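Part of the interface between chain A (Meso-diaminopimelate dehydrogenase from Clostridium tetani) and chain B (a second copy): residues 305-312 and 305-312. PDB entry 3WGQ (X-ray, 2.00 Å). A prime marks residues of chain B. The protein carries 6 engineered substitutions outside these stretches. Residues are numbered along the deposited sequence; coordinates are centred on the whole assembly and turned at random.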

ATOM      1  N   VAL A 305       8.448  -1.667  -9.327  1.00 23.71           N
ATOM      2  CA  VAL A 305       7.499  -2.219  -8.371  1.00 23.14           C
ATOM      3  C   VAL A 305       6.062  -2.160  -8.880  1.00 22.82           C
ATOM      4  O   VAL A 305       5.226  -2.961  -8.482  1.00 24.10           O
ATOM      5  CB  VAL A 305       7.582  -1.489  -7.013  1.00 23.52           C
ATOM      6  CG1 VAL A 305       8.936  -1.758  -6.369  1.00 24.36           C
ATOM      7  CG2 VAL A 305       7.357   0.011  -7.202  1.00 22.34           C
ATOM      8  N   LEU A 306       5.776  -1.224  -9.775  1.00 22.45           N
ATOM      9  CA  LEU A 306       4.423  -1.088 -10.299  1.00 23.69           C
ATOM     10  C   LEU A 306       3.980  -2.271 -11.158  1.00 23.13           C
ATOM     11  O   LEU A 306       2.783  -2.493 -11.334  1.00 23.27           O
ATOM     12  CB  LEU A 306       4.303   0.199 -11.114  1.00 24.15           C
ATOM     13  CG  LEU A 306       4.914   1.462 -10.485  1.00 24.94           C
ATOM     14  CD1 LEU A 306       4.740   2.612 -11.448  1.00 23.88           C
ATOM     15  CD2 LEU A 306       4.260   1.768  -9.137  1.00 24.08           C
ATOM     16  N   ASP A 307       4.936  -3.027 -11.683  1.00 25.79           N
ATOM     17  CA  ASP A 307       4.624  -4.177 -12.538  1.00 28.01           C
ATOM     18  C   ASP A 307       4.524  -5.502 -11.786  1.00 27.73           C
ATOM     19  O   ASP A 307       4.120  -6.505 -12.372  1.00 29.77           O
ATOM     20  CB  ASP A 307       5.701  -4.361 -13.621  1.00 29.60           C
ATOM     21  CG  ASP A 307       5.950  -3.112 -14.431  1.00 33.29           C
ATOM     22  OD1 ASP A 307       4.994  -2.600 -15.046  1.00 34.20           O
ATOM     23  OD2 ASP A 307       7.112  -2.644 -14.462  1.00 35.20           O
ATOM     24  N   ILE A 308       4.883  -5.510 -10.502  1.00 27.02           N
ATOM     25  CA  ILE A 308       4.909  -6.746  -9.712  1.00 25.91           C
ATOM     26  C   ILE A 308       3.754  -7.011  -8.736  1.00 25.81           C
ATOM     27  O   ILE A 308       3.507  -6.224  -7.829  1.00 22.56           O
ATOM     28  CB  ILE A 308       6.243  -6.819  -8.913  1.00 24.58           C
ATOM     29  CG1 ILE A 308       7.422  -6.674  -9.869  1.00 23.74           C
ATOM     30  CG2 ILE A 308       6.362  -8.153  -8.169  1.00 21.22           C
ATOM     31  CD1 ILE A 308       8.758  -6.510  -9.159  1.00 27.75           C
ATOM     32  N   PRO A 309       3.040  -8.142  -8.912  1.00 27.30           N
ATOM     33  CA  PRO A 309       1.921  -8.486  -8.021  1.00 26.75           C
ATOM     34  C   PRO A 309       2.495  -8.748  -6.633  1.00 22.24           C
ATOM     35  O   PRO A 309       3.581  -9.310  -6.516  1.00 22.49           O
ATOM     36  CB  PRO A 309       1.349  -9.755  -8.655  1.00 28.73           C
ATOM     37  CG  PRO A 309       1.733  -9.618 -10.111  1.00 30.09           C
ATOM     38  CD  PRO A 309       3.147  -9.121 -10.007  1.00 27.40           C
ATOM     39  N   PHE A 310       1.789  -8.329  -5.587  1.00 22.13           N
ATOM     40  CA  PHE A 310       2.287  -8.525  -4.228  1.00 22.55           C
ATOM     41  C   PHE A 310       2.529  -9.976  -3.851  1.00 22.40           C
ATOM     42  O   PHE A 310       3.377 -10.260  -3.015  1.00 20.83           O
ATOM     43  CB  PHE A 310       1.348  -7.876  -3.209  1.00 23.66           C
ATOM     44  CG  PHE A 310       1.541  -6.386  -3.059  1.00 24.44           C
ATOM     45  CD1 PHE A 310       2.346  -5.675  -3.950  1.00 23.77           C
ATOM     46  CD2 PHE A 310       0.878  -5.688  -2.056  1.00 23.06           C
ATOM     47  CE1 PHE A 310       2.486  -4.295  -3.845  1.00 22.93           C
ATOM     48  CE2 PHE A 310       1.010  -4.307  -1.941  1.00 22.00           C
ATOM     49  CZ  PHE A 310       1.816  -3.607  -2.838  1.00 23.93           C
ATOM     50  N   SER A 311       1.793 -10.898  -4.465  1.00 23.95           N
ATOM     51  CA  SER A 311       1.980 -12.319  -4.157  1.00 25.17           C
ATOM     52  C   SER A 311       3.400 -12.787  -4.481  1.00 24.50           C
ATOM     53  O   SER A 311       3.900 -13.738  -3.885  1.00 23.77           O
ATOM     54  CB  SER A 311       0.985 -13.174  -4.953  1.00 25.77           C
ATOM     55  OG  SER A 311       1.171 -13.000  -6.349  1.00 31.79           O
ATOM     56  N   TYR A 312       4.051 -12.118  -5.426  1.00 23.16           N
ATOM     57  CA  TYR A 312       5.401 -12.514  -5.804  1.00 23.97           C
ATOM     58  C   TYR A 312       6.435 -12.253  -4.718  1.00 22.75           C
ATOM     59  O   TYR A 312       7.524 -12.823  -4.750  1.00 21.39           O
ATOM     60  CB  TYR A 312       5.822 -11.817  -7.101  1.00 26.09           C
ATOM     61  CG  TYR A 312       5.302 -12.508  -8.345  1.00 31.65           C
ATOM     62  CD1 TYR A 312       3.951 -12.475  -8.674  1.00 32.75           C
ATOM     63  CD2 TYR A 312       6.163 -13.227  -9.175  1.00 31.53           C
ATOM     64  CE1 TYR A 312       3.467 -13.148  -9.802  1.00 33.35           C
ATOM     65  CE2 TYR A 312       5.693 -13.898 -10.297  1.00 32.80           C
ATOM     66  CZ  TYR A 312       4.347 -13.858 -10.605  1.00 34.26           C
ATOM     67  OH  TYR A 312       3.879 -14.540 -11.704  1.00 34.15           O
TER
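Chain B (305-312) VLDIPFSY

The same eight residues of the two copies pack against each other in antiparallel register: the CA of Leu306 lies 5.2 Å from the CA of Ser311′, the CA of Ser311 lies 5.3 Å from the CA of Leu306′, and at the centre the CA atoms of Pro309 and Pro309′ approach to 4.3 Å. Chain B repeats the backbone course of chain A closely. Residues 305′-307′ and 310′-312′ have helical phi/psi, and between them Ile308′ (-105/121) and Pro309′ (-65/142) are extended, so that each stretch is two short turns joined by an extended link. Within chain B the first turn is closed by a weak bond from Ile308′ N to Val305′ O (3.3 Å) and the second by Tyr312′ N to Pro309′ O (3.1 Å); these donors are thus satisfied inside their own stretch.

The backbone N of Ser311′ is satisfied across the interface instead. It donates to Leu306 O at 3.1 Å with an N-H...O angle of 148°, and Ser311 N returns the bond to Leu306′ O, also at 3.1 Å and at 150°. The hydroxyls, both in rotamer p, lie near the same carbonyls, Ser311′ OG at 3.3 Å from Leu306 O and Ser311 OG at 3.2 Å from Leu306′ O, weak hydrogen bonds, and not settled, since each hydroxyl proton has another acceptor within reach.

Four waters complete the polar network. Water 1 donates to Asp307 OD1 (2.6 Å) and hydrogen-bonds Ser311′ OG (2.5 Å), bridging a gap of 4.2 Å between OD1 of Asp307 and OG of Ser311′; water 4 does the same for Asp307′ OD1 and Ser311 OG, at 2.8 Å to each. Deeper in, water 2 accepts from Phe310′ N (2.9 Å) and donates to Ile308 O (2.7 Å), while water 3 accepts from Phe310 N (2.8 Å) and donates to Ile308′ O (2.6 Å). The phenylalanine amides, at 3.6 Å (Phe310′ N to Leu306 O) and 3.7 Å (Phe310 N to Leu306′ O) from the carbonyls that the serine amides use, are therefore served by water.

Apolar contacts fill the centre. CG of Pro309′ touches CG of Pro309 at 3.4 Å and lies equally close, 3.4 Å, to Asp307 O. The side chains of the two phenylalanines converge at their tips, Phe310 CZ to Phe310′ CZ at 3.6 Å, with ring centroids 4.8 Å apart and planes oblique at 36°. Together the stretches bury 484 Å².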

ATOM      1  N   VAL B 305      -6.913  -9.675  -5.562  1.00 25.06           N
ATOM      2  CA  VAL B 305      -6.117  -8.452  -5.624  1.00 25.44           C
ATOM      3  C   VAL B 305      -4.623  -8.759  -5.480  1.00 27.33           C
ATOM      4  O   VAL B 305      -3.774  -7.987  -5.929  1.00 27.32           O
ATOM      5  CB  VAL B 305      -6.526  -7.458  -4.509  1.00 25.32           C
ATOM      6  CG1 VAL B 305      -7.975  -7.035  -4.698  1.00 26.10           C
ATOM      7  CG2 VAL B 305      -6.350  -8.102  -3.137  1.00 23.44           C
ATOM      8  N   LEU B 306      -4.309  -9.894  -4.859  1.00 26.34           N
ATOM      9  CA  LEU B 306      -2.923 -10.289  -4.634  1.00 27.53           C
ATOM     10  C   LEU B 306      -2.195 -10.682  -5.919  1.00 27.58           C
ATOM     11  O   LEU B 306      -0.971 -10.704  -5.948  1.00 28.67           O
ATOM     12  CB  LEU B 306      -2.851 -11.468  -3.655  1.00 26.82           C
ATOM     13  CG  LEU B 306      -3.662 -11.410  -2.351  1.00 26.92           C
ATOM     14  CD1 LEU B 306      -3.416 -12.683  -1.550  1.00 27.29           C
ATOM     15  CD2 LEU B 306      -3.269 -10.193  -1.543  1.00 26.42           C
ATOM     16  N   ASP B 307      -2.945 -10.984  -6.973  1.00 29.38           N
ATOM     17  CA  ASP B 307      -2.353 -11.391  -8.252  1.00 29.20           C
ATOM     18  C   ASP B 307      -2.198 -10.240  -9.239  1.00 29.03           C
ATOM     19  O   ASP B 307      -1.573 -10.403 -10.286  1.00 30.92           O
ATOM     20  CB  ASP B 307      -3.228 -12.449  -8.946  1.00 28.81           C
ATOM     21  CG  ASP B 307      -3.545 -13.646  -8.063  1.00 28.36           C
ATOM     22  OD1 ASP B 307      -2.610 -14.258  -7.517  1.00 29.22           O
ATOM     23  OD2 ASP B 307      -4.742 -13.981  -7.930  1.00 28.04           O
ATOM     24  N   ILE B 308      -2.761  -9.083  -8.913  1.00 27.51           N
ATOM     25  CA  ILE B 308      -2.752  -7.939  -9.832  1.00 28.04           C
ATOM     26  C   ILE B 308      -1.796  -6.776  -9.558  1.00 27.66           C
ATOM     27  O   ILE B 308      -1.865  -6.138  -8.511  1.00 26.60           O
ATOM     28  CB  ILE B 308      -4.173  -7.340  -9.931  1.00 29.10           C
ATOM     29  CG1 ILE B 308      -5.178  -8.436 -10.308  1.00 28.87           C
ATOM     30  CG2 ILE B 308      -4.197  -6.216 -10.967  1.00 31.82           C
ATOM     31  CD1 ILE B 308      -6.628  -7.995 -10.234  1.00 27.79           C
ATOM     32  N   PRO B 309      -0.906  -6.475 -10.518  1.00 27.75           N
ATOM     33  CA  PRO B 309       0.051  -5.374 -10.367  1.00 26.20           C
ATOM     34  C   PRO B 309      -0.737  -4.072 -10.317  1.00 24.64           C
ATOM     35  O   PRO B 309      -1.736  -3.911 -11.029  1.00 25.46           O
ATOM     36  CB  PRO B 309       0.901  -5.472 -11.637  1.00 27.85           C
ATOM     37  CG  PRO B 309       0.794  -6.914 -12.013  1.00 26.87           C
ATOM     38  CD  PRO B 309      -0.655  -7.215 -11.765  1.00 26.37           C
ATOM     39  N   PHE B 310      -0.295  -3.140  -9.488  1.00 22.74           N
ATOM     40  CA  PHE B 310      -0.990  -1.867  -9.351  1.00 25.46           C
ATOM     41  C   PHE B 310      -1.067  -1.091 -10.663  1.00 25.34           C
ATOM     42  O   PHE B 310      -1.978  -0.288 -10.858  1.00 24.85           O
ATOM     43  CB  PHE B 310      -0.316  -1.015  -8.270  1.00 24.87           C
ATOM     44  CG  PHE B 310      -0.643  -1.443  -6.859  1.00 27.04           C
ATOM     45  CD1 PHE B 310      -1.220  -2.688  -6.599  1.00 23.85           C
ATOM     46  CD2 PHE B 310      -0.355  -0.603  -5.786  1.00 24.49           C
ATOM     47  CE1 PHE B 310      -1.501  -3.082  -5.297  1.00 26.68           C
ATOM     48  CE2 PHE B 310      -0.632  -0.990  -4.478  1.00 24.62           C
ATOM     49  CZ  PHE B 310      -1.205  -2.228  -4.228  1.00 25.28           C
ATOM     50  N   SER B 311      -0.122  -1.330 -11.565  1.00 25.57           N
ATOM     51  CA  SER B 311      -0.120  -0.637 -12.855  1.00 28.41           C
ATOM     52  C   SER B 311      -1.428  -0.858 -13.618  1.00 28.84           C
ATOM     53  O   SER B 311      -1.881   0.025 -14.346  1.00 29.64           O
ATOM     54  CB  SER B 311       1.044  -1.114 -13.725  1.00 27.02           C
ATOM     55  OG  SER B 311       0.900  -2.489 -14.043  1.00 34.08           O
ATOM     56  N   TYR B 312      -2.034  -2.031 -13.462  1.00 28.74           N
ATOM     57  CA  TYR B 312      -3.285  -2.323 -14.163  1.00 29.00           C
ATOM     58  C   TYR B 312      -4.478  -1.493 -13.684  1.00 29.61           C
ATOM     59  O   TYR B 312      -5.493  -1.411 -14.367  1.00 28.48           O
ATOM     60  CB  TYR B 312      -3.627  -3.810 -14.047  1.00 31.20           C
ATOM     61  CG  TYR B 312      -2.796  -4.714 -14.932  1.00 34.74           C
ATOM     62  CD1 TYR B 312      -1.459  -4.976 -14.641  1.00 36.71           C
ATOM     63  CD2 TYR B 312      -3.355  -5.316 -16.061  1.00 36.81           C
ATOM     64  CE1 TYR B 312      -0.696  -5.820 -15.453  1.00 37.75           C
ATOM     65  CE2 TYR B 312      -2.604  -6.158 -16.879  1.00 37.16           C
ATOM     66  CZ  TYR B 312      -1.275  -6.407 -16.571  1.00 38.99           C
ATOM     67  OH  TYR B 312      -0.531  -7.243 -17.375  1.00 37.15           O
TER
HETATM   68  O   HOH W   1       2.639  -3.681 -15.460  1.00 32.57           O
HETATM   69  O   HOH W   2       1.875  -4.118  -7.820  1.00 31.86           O
HETATM   70  O   HOH W   3      -0.528  -6.915  -6.383  1.00 33.39           O
HETATM   71  O   HOH W   4      -0.037 -13.918  -8.688  1.00 26.82           O